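Local coordinates for protein uracil-dna glycosylase (PDB 4UQM) that belongs to the uracil-DNA glycosylase superfamily, built around a central four-stranded parallel sheet with helices packed about it, at residues 25-30 with 73-78; 60-65 with 97-102; 136-141 with 234-239; 166-171 with 191-196. The protein carries 1 engineered substitution. All coordinates share one frame; numbering follows the deposited sequence. Where two conformers were deposited one is given.

Interaction 1: 25-30 with 73-78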
loop_
_atom_site.group_PDB
_atom_site.type_symbol
_atom_site.label_atom_id
_atom_site.label_comp_id
_atom_site.label_asym_id
_atom_site.label_seq_id
_atom_site.Cartn_x
_atom_site.Cartn_y
_atom_site.Cartn_z
ATOM N N GLU A 25 1.395 18.302 -2.987
ATOM C CA GLU A 25 2.659 19.032 -2.986
ATOM C C GLU A 25 3.654 18.464 -2.006
ATOM O O GLU A 25 4.837 18.498 -2.265
ATOM C CB GLU A 25 2.421 20.507 -2.577
ATOM C CG GLU A 25 3.674 21.403 -2.390
ATOM C CD GLU A 25 3.445 22.706 -1.610
ATOM O OE1 GLU A 25 2.289 23.047 -1.263
ATOM O OE2 GLU A 25 4.428 23.443 -1.332
ATOM N N ASP A 26 3.177 17.973 -0.863
ATOM C CA ASP A 26 4.093 17.411 0.131
ATOM C C ASP A 26 4.825 16.190 -0.392
ATOM O O ASP A 26 6.032 16.064 -0.178
ATOM C CB ASP A 26 3.432 17.195 1.512
ATOM C CG ASP A 26 2.184 16.353 1.506
ATOM O OD1 ASP A 26 1.863 15.600 0.552
ATOM O OD2 ASP A 26 1.513 16.431 2.585
ATOM N N TRP A 27 4.116 15.326 -1.102
ATOM C CA TRP A 27 4.774 14.192 -1.757
ATOM C C TRP A 27 5.733 14.665 -2.850
ATOM O O TRP A 27 6.855 14.146 -2.970
ATOM C CB TRP A 27 3.781 13.227 -2.366
ATOM C CG TRP A 27 3.066 12.308 -1.431
ATOM C CD1 TRP A 27 1.703 12.150 -1.332
ATOM C CD2 TRP A 27 3.652 11.360 -0.504
ATOM N NE1 TRP A 27 1.406 11.168 -0.385
ATOM C CE2 TRP A 27 2.587 10.696 0.142
ATOM C CE3 TRP A 27 4.966 11.026 -0.160
ATOM C CZ2 TRP A 27 2.801 9.689 1.095
ATOM C CZ3 TRP A 27 5.180 10.026 0.749
ATOM C CH2 TRP A 27 4.102 9.387 1.401
ATOM N N GLN A 28 5.326 15.661 -3.643
ATOM C CA GLN A 28 6.199 16.129 -4.715
ATOM C C GLN A 28 7.515 16.639 -4.147
ATOM O O GLN A 28 8.593 16.340 -4.673
ATOM C CB GLN A 28 5.532 17.229 -5.541
ATOM C CG GLN A 28 4.324 16.904 -6.430
ATOM C CD GLN A 28 4.560 15.985 -7.660
ATOM O OE1 GLN A 28 5.554 15.225 -7.727
ATOM N NE2 GLN A 28 3.607 16.034 -8.647
ATOM N N GLU A 29 7.444 17.397 -3.063
ATOM C CA GLU A 29 8.655 17.917 -2.428
ATOM C C GLU A 29 9.531 16.841 -1.828
ATOM O O GLU A 29 10.751 16.844 -2.007
ATOM C CB GLU A 29 8.315 18.995 -1.390
ATOM C CG GLU A 29 7.724 20.226 -2.021
ATOM C CD GLU A 29 7.354 21.317 -1.036
ATOM O OE1 GLU A 29 7.811 21.272 0.124
ATOM O OE2 GLU A 29 6.609 22.242 -1.464
ATOM N N ALA A 30 8.915 15.889 -1.147
ATOM C CA ALA A 30 9.678 14.786 -0.509
ATOM C C ALA A 30 10.319 13.879 -1.529
ATOM O O ALA A 30 11.438 13.417 -1.337
ATOM C CB ALA A 30 8.794 14.003 0.429
ATOM N N GLY A 73 1.323 14.455 4.686
ATOM C CA GLY A 73 0.873 15.031 5.936
ATOM C C GLY A 73 -0.320 14.354 6.595
ATOM O O GLY A 73 -0.568 14.590 7.793
ATOM N N GLU A 74 -1.102 13.578 5.836
ATOM C CA GLU A 74 -2.261 12.895 6.380
ATOM C C GLU A 74 -1.981 11.457 6.763
ATOM O O GLU A 74 -2.834 10.844 7.381
ATOM C CB GLU A 74 -3.391 12.905 5.344
ATOM C CG GLU A 74 -3.846 14.326 5.042
ATOM C CD GLU A 74 -5.062 14.462 4.150
ATOM O OE1 GLU A 74 -5.828 13.520 3.983
ATOM O OE2 GLU A 74 -5.281 15.585 3.631
ATOM N N VAL A 75 -0.808 10.926 6.470
ATOM C CA VAL A 75 -0.554 9.508 6.742
ATOM C C VAL A 75 -0.523 9.241 8.250
ATOM O O VAL A 75 0.260 9.833 8.960
ATOM C CB VAL A 75 0.779 9.031 6.109
ATOM C CG1 VAL A 75 1.053 7.578 6.422
ATOM C CG2 VAL A 75 0.773 9.234 4.608
ATOM N N LYS A 76 -1.375 8.336 8.705
ATOM C CA LYS A 76 -1.266 7.798 10.019
ATOM C C LYS A 76 -1.033 6.303 10.077
ATOM O O LYS A 76 -0.519 5.814 11.100
ATOM C CB LYS A 76 -2.417 8.247 10.891
ATOM C CG LYS A 76 -3.747 7.758 10.545
ATOM C CD LYS A 76 -4.759 8.468 11.498
ATOM C CE LYS A 76 -6.096 7.796 11.561
ATOM N NZ LYS A 76 -6.921 8.657 12.448
ATOM N N VAL A 77 -1.394 5.600 9.001
ATOM C CA VAL A 77 -1.129 4.156 8.894
ATOM C C VAL A 77 -0.590 3.907 7.510
ATOM O O VAL A 77 -1.102 4.489 6.534
ATOM C CB VAL A 77 -2.414 3.319 9.094
ATOM C CG1 VAL A 77 -2.131 1.818 8.916
ATOM C CG2 VAL A 77 -3.049 3.606 10.462
ATOM N N LEU A 78 0.499 3.152 7.413
ATOM C CA LEU A 78 1.032 2.788 6.128
ATOM C C LEU A 78 0.941 1.276 6.017
ATOM O O LEU A 78 1.563 0.585 6.759
ATOM C CB LEU A 78 2.483 3.286 5.971
ATOM C CG LEU A 78 3.109 3.135 4.579
ATOM C CD1 LEU A 78 4.292 4.057 4.428
ATOM C CD2 LEU A 78 3.535 1.681 4.308
#

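Interaction 2: 60-65 with 97-102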
loop_
_atom_site.group_PDB
_atom_site.type_symbol
_atom_site.label_atom_id
_atom_site.label_comp_id
_atom_site.label_asym_id
_atom_site.label_seq_id
_atom_site.Cartn_x
_atom_site.Cartn_y
_atom_site.Cartn_z
ATOM N N ALA A 60 -1.115 2.632 -16.276
ATOM C CA ALA A 60 -0.104 3.625 -15.932
ATOM C C ALA A 60 -0.688 4.867 -15.207
ATOM O O ALA A 60 -0.063 5.340 -14.264
ATOM C CB ALA A 60 0.694 4.038 -17.162
ATOM N N PRO A 61 -1.884 5.361 -15.605
ATOM C CA PRO A 61 -2.422 6.506 -14.864
ATOM C C PRO A 61 -2.699 6.264 -13.400
ATOM O O PRO A 61 -2.938 7.224 -12.677
ATOM C CB PRO A 61 -3.711 6.830 -15.634
ATOM C CG PRO A 61 -3.432 6.310 -17.044
ATOM C CD PRO A 61 -2.741 5.024 -16.775
ATOM N N ASP A 62 -2.741 4.985 -12.982
ATOM C CA ASP A 62 -3.140 4.649 -11.639
ATOM C C ASP A 62 -1.960 4.274 -10.737
ATOM O O ASP A 62 -2.132 4.104 -9.512
ATOM C CB ASP A 62 -4.096 3.441 -11.662
ATOM C CG ASP A 62 -5.346 3.723 -12.369
ATOM O OD1 ASP A 62 -5.796 4.870 -12.375
ATOM O OD2 ASP A 62 -5.920 2.790 -12.970
ATOM N N VAL A 63 -0.748 4.145 -11.291
ATOM C CA VAL A 63 0.356 3.596 -10.527
ATOM C C VAL A 63 0.605 4.323 -9.232
ATOM O O VAL A 63 0.919 3.684 -8.206
ATOM C CB VAL A 63 1.642 3.544 -11.402
ATOM C CG1 VAL A 63 2.919 3.296 -10.592
ATOM C CG2 VAL A 63 1.516 2.479 -12.463
ATOM N N PHE A 64 0.500 5.652 -9.245
ATOM C CA PHE A 64 0.845 6.462 -8.073
ATOM C C PHE A 64 -0.404 6.896 -7.289
ATOM O O PHE A 64 -0.323 7.811 -6.435
ATOM C CB PHE A 64 1.677 7.667 -8.513
ATOM C CG PHE A 64 3.037 7.287 -9.027
ATOM C CD1 PHE A 64 4.070 6.976 -8.144
ATOM C CD2 PHE A 64 3.310 7.234 -10.386
ATOM C CE1 PHE A 64 5.333 6.586 -8.618
ATOM C CE2 PHE A 64 4.564 6.852 -10.843
ATOM C CZ PHE A 64 5.560 6.533 -9.955
ATOM N N ASN A 65 -1.555 6.239 -7.509
ATOM C CA ASN A 65 -2.773 6.656 -6.828
ATOM C C ASN A 65 -2.731 6.643 -5.315
ATOM O O ASN A 65 -3.430 7.439 -4.719
ATOM C CB ASN A 65 -4.006 5.900 -7.306
ATOM C CG ASN A 65 -4.502 6.408 -8.656
ATOM O OD1 ASN A 65 -3.996 7.392 -9.206
ATOM N ND2 ASN A 65 -5.443 5.704 -9.236
ATOM N N SER A 97 -7.163 -2.992 -2.951
ATOM C CA SER A 97 -8.494 -2.507 -3.313
ATOM C C SER A 97 -8.900 -2.959 -4.729
ATOM O O SER A 97 -8.079 -3.093 -5.635
ATOM C CB SER A 97 -8.498 -0.991 -3.279
ATOM O OG SER A 97 -9.766 -0.397 -3.440
ATOM N N VAL A 98 -10.195 -3.142 -4.922
ATOM C CA VAL A 98 -10.755 -3.271 -6.259
ATOM C C VAL A 98 -11.909 -2.293 -6.400
ATOM O O VAL A 98 -12.573 -1.911 -5.419
ATOM C CB VAL A 98 -11.181 -4.727 -6.591
ATOM C CG1 VAL A 98 -9.972 -5.625 -6.639
ATOM C CG2 VAL A 98 -12.182 -5.311 -5.616
ATOM N N ARG A 99 -12.184 -1.941 -7.653
ATOM C CA ARG A 99 -13.221 -0.958 -7.970
ATOM C C ARG A 99 -14.613 -1.498 -7.704
ATOM O O ARG A 99 -14.811 -2.700 -7.674
ATOM C CB ARG A 99 -13.069 -0.438 -9.403
ATOM C CG ARG A 99 -11.748 0.313 -9.622
ATOM C CD ARG A 99 -11.791 1.670 -8.995
ATOM N NE ARG A 99 -10.575 2.489 -9.144
ATOM C CZ ARG A 99 -10.177 3.147 -10.235
ATOM N NH1 ARG A 99 -10.835 3.047 -11.382
ATOM N NH2 ARG A 99 -9.067 3.885 -10.184
ATOM N N PRO A 100 -15.597 -0.588 -7.495
ATOM C CA PRO A 100 -16.982 -1.060 -7.419
ATOM C C PRO A 100 -17.338 -1.935 -8.633
ATOM O O PRO A 100 -16.972 -1.620 -9.794
ATOM C CB PRO A 100 -17.805 0.251 -7.354
ATOM C CG PRO A 100 -16.829 1.261 -6.852
ATOM C CD PRO A 100 -15.500 0.875 -7.401
ATOM N N GLY A 101 -17.973 -3.065 -8.350
ATOM C CA GLY A 101 -18.420 -4.011 -9.352
ATOM C C GLY A 101 -17.518 -5.232 -9.490
ATOM O O GLY A 101 -17.926 -6.246 -10.040
ATOM N N VAL A 102 -16.276 -5.116 -9.026
ATOM C CA VAL A 102 -15.266 -6.141 -9.199
ATOM C C VAL A 102 -15.315 -7.150 -8.052
ATOM O O VAL A 102 -15.439 -6.763 -6.904
ATOM C CB VAL A 102 -13.858 -5.512 -9.339
ATOM C CG1 VAL A 102 -12.795 -6.600 -9.470
ATOM C CG2 VAL A 102 -13.806 -4.559 -10.524
#

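Interaction 3: 136-141 with 234-239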
loop_
_atom_site.group_PDB
_atom_site.type_symbol
_atom_site.label_atom_id
_atom_site.label_comp_id
_atom_site.label_asym_id
_atom_site.label_seq_id
_atom_site.Cartn_x
_atom_site.Cartn_y
_atom_site.Cartn_z
ATOM N N GLN A 136 -8.990 8.393 5.230
ATOM C CA GLN A 136 -8.720 8.540 6.681
ATOM C C GLN A 136 -7.263 8.520 7.034
ATOM O O GLN A 136 -6.939 8.429 8.192
ATOM C CB GLN A 136 -9.394 7.416 7.429
ATOM C CG GLN A 136 -10.888 7.415 7.394
ATOM C CD GLN A 136 -11.312 6.161 8.174
ATOM O OE1 GLN A 136 -11.132 6.155 9.406
ATOM N NE2 GLN A 136 -11.857 5.145 7.525
ATOM N N GLY A 137 -6.339 8.538 6.080
ATOM C CA GLY A 137 -4.920 8.546 6.424
ATOM C C GLY A 137 -4.268 7.203 6.335
ATOM O O GLY A 137 -3.135 7.095 6.814
ATOM N N VAL A 138 -4.892 6.234 5.689
ATOM C CA VAL A 138 -4.275 4.914 5.500
ATOM C C VAL A 138 -3.668 4.856 4.105
ATOM O O VAL A 138 -4.401 4.838 3.101
ATOM C CB VAL A 138 -5.300 3.794 5.648
ATOM C CG1 VAL A 138 -4.609 2.431 5.489
ATOM C CG2 VAL A 138 -6.003 3.862 7.021
ATOM N N LEU A 139 -2.336 4.866 4.027
ATOM C CA LEU A 139 -1.635 4.817 2.773
ATOM C C LEU A 139 -1.549 3.355 2.349
ATOM O O LEU A 139 -0.928 2.556 3.033
ATOM C CB LEU A 139 -0.248 5.451 2.923
ATOM C CG LEU A 139 0.610 5.515 1.663
ATOM C CD1 LEU A 139 0.055 6.473 0.634
ATOM C CD2 LEU A 139 1.996 6.042 2.044
ATOM N N LEU A 140 -2.175 3.046 1.223
ATOM C CA LEU A 140 -2.271 1.676 0.736
ATOM C C LEU A 140 -1.205 1.393 -0.319
ATOM O O LEU A 140 -1.431 1.526 -1.518
ATOM C CB LEU A 140 -3.707 1.437 0.237
ATOM C CG LEU A 140 -4.789 1.511 1.331
ATOM C CD1 LEU A 140 -6.144 1.607 0.679
ATOM C CD2 LEU A 140 -4.711 0.256 2.139
ATOM N N LEU A 141 -0.046 1.011 0.159
ATOM C CA LEU A 141 1.172 0.891 -0.656
ATOM C C LEU A 141 1.489 -0.579 -0.931
ATOM O O LEU A 141 1.080 -1.458 -0.214
ATOM C CB LEU A 141 2.349 1.581 0.041
ATOM C CG LEU A 141 3.511 2.156 -0.778
ATOM C CD1 LEU A 141 3.004 3.203 -1.777
ATOM C CD2 LEU A 141 4.610 2.726 0.136
ATOM N N GLY A 234 -6.404 9.654 16.414
ATOM C CA GLY A 234 -7.650 8.956 16.321
ATOM C C GLY A 234 -7.480 7.593 15.665
ATOM O O GLY A 234 -6.629 7.416 14.799
ATOM N N PRO A 235 -8.314 6.655 16.067
ATOM C CA PRO A 235 -8.302 5.330 15.437
ATOM C C PRO A 235 -8.823 5.398 14.028
ATOM O O PRO A 235 -9.476 6.348 13.649
ATOM C CB PRO A 235 -9.253 4.532 16.291
ATOM C CG PRO A 235 -10.162 5.520 16.952
ATOM C CD PRO A 235 -9.401 6.792 17.059
ATOM N N VAL A 236 -8.484 4.396 13.273
ATOM C CA VAL A 236 -9.096 4.201 11.966
ATOM C C VAL A 236 -10.473 3.579 12.119
ATOM O O VAL A 236 -10.697 2.672 12.905
ATOM C CB VAL A 236 -8.232 3.227 11.101
ATOM C CG1 VAL A 236 -8.909 2.889 9.760
ATOM C CG2 VAL A 236 -6.845 3.814 10.849
ATOM N N GLU A 237 -11.426 4.084 11.337
ATOM C CA GLU A 237 -12.694 3.417 11.190
ATOM C C GLU A 237 -12.568 2.372 10.090
ATOM O O GLU A 237 -12.551 2.707 8.895
ATOM C CB GLU A 237 -13.755 4.428 10.807
ATOM C CG GLU A 237 -15.098 3.804 10.479
ATOM C CD GLU A 237 -15.675 3.117 11.668
ATOM O OE1 GLU A 237 -16.177 3.811 12.566
ATOM O OE2 GLU A 237 -15.548 1.897 11.774
ATOM N N TRP A 238 -12.347 1.123 10.488
ATOM C CA TRP A 238 -12.123 0.072 9.528
ATOM C C TRP A 238 -13.396 -0.334 8.774
ATOM O O TRP A 238 -13.322 -0.860 7.660
ATOM C CB TRP A 238 -11.463 -1.161 10.193
ATOM C CG TRP A 238 -10.079 -0.894 10.741
ATOM C CD1 TRP A 238 -9.718 -0.794 12.061
ATOM C CD2 TRP A 238 -8.874 -0.707 9.981
ATOM N NE1 TRP A 238 -8.365 -0.551 12.158
ATOM C CE2 TRP A 238 -7.822 -0.507 10.897
ATOM C CE3 TRP A 238 -8.589 -0.734 8.616
ATOM C CZ2 TRP A 238 -6.505 -0.269 10.481
ATOM C CZ3 TRP A 238 -7.277 -0.511 8.215
ATOM C CH2 TRP A 238 -6.259 -0.278 9.141
ATOM N N GLN A 239 -14.573 -0.126 9.361
ATOM C CA GLN A 239 -15.812 -0.436 8.640
ATOM C C GLN A 239 -15.902 0.319 7.345
ATOM O O GLN A 239 -15.628 1.494 7.309
ATOM C CB GLN A 239 -17.031 -0.091 9.498
ATOM C CG GLN A 239 -18.361 -0.508 8.856
ATOM C CD GLN A 239 -18.410 -2.018 8.626
ATOM O OE1 GLN A 239 -18.371 -2.797 9.590
ATOM N NE2 GLN A 239 -18.485 -2.431 7.380
#

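Interaction 4: 166-171 with 191-196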
loop_
_atom_site.group_PDB
_atom_site.type_symbol
_atom_site.label_atom_id
_atom_site.label_comp_id
_atom_site.label_asym_id
_atom_site.label_seq_id
_atom_site.Cartn_x
_atom_site.Cartn_y
_atom_site.Cartn_z
ATOM N N ALA A 166 12.166 5.282 -0.375
ATOM C CA ALA A 166 12.072 6.729 -0.214
ATOM C C ALA A 166 10.718 7.150 0.347
ATOM O O ALA A 166 10.649 8.070 1.191
ATOM C CB ALA A 166 12.383 7.446 -1.530
ATOM N N VAL A 167 9.658 6.464 -0.046
ATOM C CA VAL A 167 8.327 6.755 0.506
ATOM C C VAL A 167 8.290 6.428 2.001
ATOM O O VAL A 167 7.880 7.254 2.815
ATOM C CB VAL A 167 7.229 6.011 -0.253
ATOM C CG1 VAL A 167 5.865 6.157 0.430
ATOM C CG2 VAL A 167 7.137 6.455 -1.718
ATOM N N ILE A 168 8.774 5.245 2.361
ATOM C CA ILE A 168 8.901 4.809 3.770
ATOM C C ILE A 168 9.714 5.817 4.556
ATOM O O ILE A 168 9.323 6.231 5.641
ATOM C CB ILE A 168 9.618 3.443 3.863
ATOM C CG1 ILE A 168 8.713 2.299 3.375
ATOM C CG2 ILE A 168 10.151 3.179 5.287
ATOM C CD1 ILE A 168 7.629 1.913 4.358
ATOM N N LYS A 169 10.876 6.221 4.019
ATOM C CA LYS A 169 11.720 7.190 4.690
ATOM C C LYS A 169 11.018 8.534 4.910
ATOM O O LYS A 169 11.191 9.134 5.969
ATOM C CB LYS A 169 13.054 7.397 3.943
ATOM C CG LYS A 169 13.981 6.167 4.117
ATOM C CD LYS A 169 15.273 6.355 3.347
ATOM C CE LYS A 169 15.965 5.038 2.942
ATOM N NZ LYS A 169 17.096 5.206 1.983
ATOM N N ALA A 170 10.229 8.998 3.928
ATOM C CA ALA A 170 9.535 10.285 4.089
ATOM C C ALA A 170 8.488 10.223 5.211
ATOM O O ALA A 170 8.328 11.168 6.008
ATOM C CB ALA A 170 8.861 10.670 2.806
ATOM N N VAL A 171 7.760 9.108 5.268
ATOM C CA VAL A 171 6.790 8.893 6.347
ATOM C C VAL A 171 7.516 8.735 7.680
ATOM O O VAL A 171 7.083 9.309 8.674
ATOM C CB VAL A 171 5.913 7.673 6.032
ATOM C CG1 VAL A 171 4.946 7.402 7.143
ATOM C CG2 VAL A 171 5.124 7.920 4.726
ATOM N N LYS A 191 11.616 -2.943 7.179
ATOM C CA LYS A 191 11.548 -2.733 8.645
ATOM C C LYS A 191 12.698 -1.919 9.210
ATOM O O LYS A 191 12.471 -1.068 10.031
ATOM C CB LYS A 191 11.442 -4.066 9.376
ATOM C CG LYS A 191 11.276 -3.917 10.877
ATOM C CD LYS A 191 11.155 -5.288 11.486
ATOM C CE LYS A 191 11.096 -5.245 12.991
ATOM N NZ LYS A 191 11.342 -6.647 13.439
ATOM N N LYS A 192 13.927 -2.180 8.761
ATOM C CA LYS A 192 15.095 -1.444 9.218
ATOM C C LYS A 192 15.083 0.072 8.992
ATOM O O LYS A 192 15.800 0.807 9.677
ATOM C CB LYS A 192 16.393 -2.032 8.610
ATOM C CG LYS A 192 16.539 -1.860 7.111
ATOM C CD LYS A 192 17.951 -2.168 6.618
ATOM C CE LYS A 192 18.786 -0.886 6.572
ATOM N NZ LYS A 192 20.217 -1.051 6.245
ATOM N N LEU A 193 14.251 0.519 8.048
ATOM C CA LEU A 193 14.147 1.948 7.752
ATOM C C LEU A 193 13.261 2.665 8.756
ATOM O O LEU A 193 13.247 3.909 8.768
ATOM C CB LEU A 193 13.525 2.138 6.352
ATOM C CG LEU A 193 14.330 1.523 5.208
ATOM C CD1 LEU A 193 13.585 1.720 3.899
ATOM C CD2 LEU A 193 15.757 2.009 5.173
ATOM N N ILE A 194 12.436 1.924 9.509
ATOM C CA ILE A 194 11.475 2.522 10.427
ATOM C C ILE A 194 12.125 2.729 11.823
ATOM O O ILE A 194 12.076 1.905 12.714
ATOM C CB ILE A 194 10.160 1.748 10.463
ATOM C CG1 ILE A 194 9.598 1.631 9.020
ATOM C CG2 ILE A 194 9.164 2.486 11.354
ATOM C CD1 ILE A 194 8.750 0.434 8.822
ATOM N N THR A 195 12.810 3.843 11.957
ATOM C CA THR A 195 13.587 4.170 13.149
ATOM C C THR A 195 12.960 5.247 14.008
ATOM O O THR A 195 13.432 5.502 15.125
ATOM C CB THR A 195 14.939 4.737 12.701
ATOM O OG1 THR A 195 14.699 5.879 11.855
ATOM C CG2 THR A 195 15.724 3.726 11.936
ATOM N N GLY A 196 11.910 5.906 13.524
ATOM C CA GLY A 196 11.344 7.019 14.294
ATOM C C GLY A 196 10.858 6.580 15.671
ATOM O O GLY A 196 10.143 5.557 15.767
#

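Interaction 1: 25-30 with 73-78
The carboxylate of Asp26 takes two sound backbone N-H bonds, from Gly73 across this contact and from Leu72, and a weak third from Trp27. Here helix 25-35 of the alpha/beta fold is pinned to the short 3-10 turn that leads into strand 77-81 of the central parallel sheet. Gly73 N donates to Asp26 OD2 over 2.9 Å in a fairly straight bond of 163°. The donor stands well above the carboxylate plane. Asp26 OD1 accepts the N-H of Leu72, and also a weak bond from Trp27 N at 2.8 Å. Asp26 CG sits between the backbone N and the carbonyl carbon (chi1 55°), which sets OD1 near Trp27 N while OD2 faces Gly73. Bonds to the successive N-H groups of Leu72 and Gly73, one on each oxygen, should restrict rotation of the carboxylate. Such donors would probably favour the ionised acid. The rest of the contact is apolar and more deeply buried. The indole of Trp27 reaches inward, with its NE1 bonded to Thr70 O. Val171 of helix 160-172 packs against both Trp27 and Val75, so three parts of the fold converge there. The Trp27 and Val75 side chains lie at about a right angle to each other. The meeting is between the six-membered part of the indole and one methyl branch, with Trp27 CZ2 at 4.1 Å from Val75 CG2.

Interaction 2: 60-65 with 97-102
Arg99 reaches across to Asp62 and Asn65 with one terminal nitrogen, NH2, and touches both only loosely. The contact joins two beta turns: Asp62 to Asn65 form a type I turn that leads into helix 65-69, and Arg99 to Val102 form a type II turn in the loop before helix 106-118. The Arg99 chain first bends at chi2 (-75°) and then runs out extended through chi3, which carries the guanidinium toward the other turn. Asp62 comes from the opposite direction. Its OD1 stays 4.1 Å from Arg99 NH2, too far for a salt bridge, so the attraction is probably a longer-range one. The carboxylate and guanidinium planes are turned 70° apart. Within its own turn, Asp62 has CG beside the backbone N, which sets its OD1 to accept a bond from Asn65 ND2 at 3.3 Å, met from above the carboxylate plane. Asn65 ND2 also makes a weak bond to His92 O, while Asn65 OD1 takes a bond from Arg68 NH1. His92 touches both Asp62 and Arg99. The Asn65 amide is nearly parallel to the guanidinium, with planes 18° apart. Asn65 ND2 lies at the guanidinium edge, near its plane, 4.2 Å from Arg99 NH2.

Interaction 3: 136-141 with 234-239
Gln136 holds Glu237 with both ends of its side-chain amide, and a pair of valines packs beside it. The polar part is a two-bond grip on the backbone N-H and C=O of one residue. Glu237 N donates to Gln136 OE1 at 2.8 Å, in the carbonyl plane and on a lone pair. Gln136 NE2 donates to Glu237 O at 2.9 Å in a nearly straight bond of 175°, and the acceptor lies in the amide plane. The chain of Gln136 is extended beyond CG (chi2 178°), which lets the amide span the gap. NE2 also donates to Ser132 O in the helix just before. The side chain of Glu237 bends away from this grip, and its OE2 takes Gln239 N on the anti lone pair at 3.3 Å.

The apolar part lies deeper. Val138 CG2 meets Val236 CG2 at 3.9 Å, the two side chains crossing at about a right angle. The other branch, Val236 CG1, sits 3.6 Å above the centre of the Trp238 ring. Val236 also packs on Val77 and Leu228, so the segment 234-239 is tied to the sheet and to helix 220-230.

Gly137, with positive phi, is the C-prime residue of a Schellman motif. It ends helix 131-134 and turns the chain into outer strand 138-142. The reversed Gln136 amide would set N-H against N-H and oxygen against oxygen, so its three bonds together define its orientation.

Interaction 4: 166-171 with 191-196
Ile168 and Leu193 meet through aliphatic branches alone, and no ring or other flat group takes part on either side. Phe180 of strand 179-183 touches both Ile168 and Ile194. In this alpha/beta fold the contact packs helix 160-172 against the 3-10 turn 191-193, part of the loop before strand 200-204. The CB of Leu193 points toward the helix. Ile168 CG2 lies 3.7 Å from Leu193 CB, and the two side chains run at about a right angle. CG2 takes the branch anti to the backbone N, which turns this methyl toward the loop. The same methyl is 4.1 Å from Ile194 CG1, so it touches two consecutive residues, Leu193 and Ile194. A second conformer of Ile168 was deposited, and the finer details of this branch are therefore less certain. Beyond the turn, Asn172 at the helix end bonds to Gly196 N and to Thr195 OG1, adding a polar tie between helix and loop. On the solvent side, Lys169 runs extended beyond CG, crosses Leu193 at an oblique angle and touches it with CE. Leu193 CD2 meets this chain just short of the amine, 3.8 Å from Lys169 CE.

Interactions 1, 3 and 4 meet one another around the central sheet. Interactions 1 and 3 reach neighbouring strands, 77-81 and 138-142, and Lys76 NZ bonds to Gly234 O between them. Interactions 1 and 4 share helix 160-172: Val167 and Val171 lie against Trp27. Val167 also touches Leu139 and Leu141 of interaction 3. Interaction 2 stands apart, about 25 Å from interaction 4 between centres and across the chain's centre. The apolar pairs of interactions 1 and 3 are buried, while Asp26-Gly73, Gln136-Glu237 and Lys169-Leu193 lie toward the surface. Interactions 1 and 3 combine backbone-directed hydrogen bonds with apolar pairs, interaction 4 is apolar, and interaction 2 is a loose polar meeting of two turns.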